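Local coordinates for FtsZ-like protein of unknown function (Nostoc punctiforme, PDB 3C8L) that is of unknown function but is FtsZ-like and belongs to a family of conserved hypothetical proteins, at residues Glu72-Ala75 against Val76-Phe79. Numbering follows the deposited sequence.
Sequences EVLA and VLPF
The flat groups that meet between Glu72-Ala75 and Val76-Phe79 are peptide units, and the carbonyls of Val73 and Leu74 each receive an N-H over the face of the carbonyl plane. Val76 N reaches Val73 O at 3.1 Å. It stands 55° out of that plane, and the bond is fairly straight. One residue on, Leu77 N approaches Leu74 O in the same manner, at 3.0 Å. Both bonds run three residues back along the chain, and the second closes a type I beta turn from Leu74 to Leu77, on the way from helix 70-74 to strand 81-94.

Side chains crowd these same oxygens. With chi1 of Val76 at 173°, CG1 is trans to the backbone N and CG2 is turned back toward Val73 O, 3.4 Å away; CB of Val76 is slightly nearer that oxygen, at 3.3 Å. CB of Leu77 sits 3.5 Å from Leu74 O. The leucine side chains themselves meet loosely, CD2 of Leu74 lying 4.3 Å from CD1 of Leu77, and both continue onto Val58 of strand 55-62. Val73 and Val76 instead pack on Val30 of helix 22-34, while the Phe79 ring packs on Leu101 of the second subunit.

Lys82 NZ also donates hydrogen bonds to Leu74 O and Leu77 O. Leu74 O thus accepts from both a backbone amide and an ammonium group, whose positive charge would probably polarise the carbonyl. The two amide bonds therefore fold the chain back on itself, whereas Lys82 and the apolar contacts join the turn to the neighbouring strands and helix.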
loop_
_atom_site.group_PDB
_atom_site.type_symbol
_atom_site.label_atom_id
_atom_site.label_comp_id
_atom_site.label_asym_id
_atom_site.label_seq_id
_atom_site.Cartn_x
_atom_site.Cartn_y
_atom_site.Cartn_z
ATOM N N GLU A 72 -2.420 -20.648 10.000
ATOM C CA GLU A 72 -2.873 -20.059 8.756
ATOM C C GLU A 72 -2.135 -18.746 8.469
ATOM O O GLU A 72 -1.739 -18.492 7.336
ATOM C CB GLU A 72 -4.388 -19.827 8.825
ATOM C CG GLU A 72 -4.996 -19.164 7.634
ATOM C CD GLU A 72 -6.529 -19.186 7.639
ATOM O OE1 GLU A 72 -7.117 -20.006 8.372
ATOM O OE2 GLU A 72 -7.123 -18.404 6.862
ATOM N N VAL A 73 -1.905 -17.940 9.495
ATOM C CA VAL A 73 -1.194 -16.670 9.325
ATOM C C VAL A 73 0.264 -16.932 8.929
ATOM O O VAL A 73 0.770 -16.311 7.996
ATOM C CB VAL A 73 -1.285 -15.821 10.602
ATOM C CG1 VAL A 73 -0.411 -14.569 10.490
ATOM C CG2 VAL A 73 -2.734 -15.444 10.899
ATOM N N LEU A 74 0.943 -17.826 9.638
ATOM C CA LEU A 74 2.346 -18.086 9.325
ATOM C C LEU A 74 2.570 -18.716 7.962
ATOM O O LEU A 74 3.619 -18.524 7.368
ATOM C CB LEU A 74 3.041 -18.899 10.433
ATOM C CG LEU A 74 3.268 -18.146 11.746
ATOM C CD1 LEU A 74 3.950 -19.048 12.773
ATOM C CD2 LEU A 74 4.067 -16.867 11.519
ATOM N N ALA A 75 1.573 -19.447 7.463
ATOM C CA ALA A 75 1.682 -20.062 6.147
ATOM C C ALA A 75 1.744 -18.991 5.031
ATOM O O ALA A 75 2.097 -19.311 3.902
ATOM C CB ALA A 75 0.527 -21.051 5.906
ATOM N N VAL A 76 1.388 -17.745 5.307
ATOM C CA VAL A 76 1.530 -16.685 4.298
ATOM C C VAL A 76 3.025 -16.482 3.974
ATOM O O VAL A 76 3.366 -16.104 2.853
ATOM C CB VAL A 76 0.897 -15.369 4.806
ATOM C CG1 VAL A 76 1.163 -14.179 3.853
ATOM C CG2 VAL A 76 -0.611 -15.573 5.018
ATOM N N LEU A 77 3.911 -16.679 4.958
ATOM C CA LEU A 77 5.330 -16.515 4.701
ATOM C C LEU A 77 5.828 -17.680 3.874
ATOM O O LEU A 77 5.564 -18.851 4.213
ATOM C CB LEU A 77 6.107 -16.427 6.001
ATOM C CG LEU A 77 5.821 -15.261 6.951
ATOM C CD1 LEU A 77 6.518 -15.492 8.276
ATOM C CD2 LEU A 77 6.208 -13.910 6.340
ATOM N N PRO A 78 6.558 -17.377 2.785
ATOM C CA PRO A 78 7.034 -18.390 1.887
ATOM C C PRO A 78 8.172 -19.295 2.371
ATOM O O PRO A 78 8.369 -20.354 1.819
ATOM C CB PRO A 78 7.501 -17.551 0.663
ATOM C CG PRO A 78 7.857 -16.234 1.209
ATOM C CD PRO A 78 6.882 -16.007 2.298
ATOM N N PHE A 79 8.871 -18.912 3.419
ATOM C CA PHE A 79 9.996 -19.669 3.911
ATOM C C PHE A 79 10.399 -19.068 5.236
ATOM O O PHE A 79 9.814 -18.066 5.694
ATOM C CB PHE A 79 11.169 -19.552 2.934
ATOM C CG PHE A 79 11.482 -18.147 2.534
ATOM C CD1 PHE A 79 12.053 -17.239 3.416
ATOM C CD2 PHE A 79 11.200 -17.719 1.232
ATOM C CE1 PHE A 79 12.298 -15.922 3.015
ATOM C CE2 PHE A 79 11.479 -16.434 0.832
ATOM C CZ PHE A 79 12.003 -15.535 1.718
#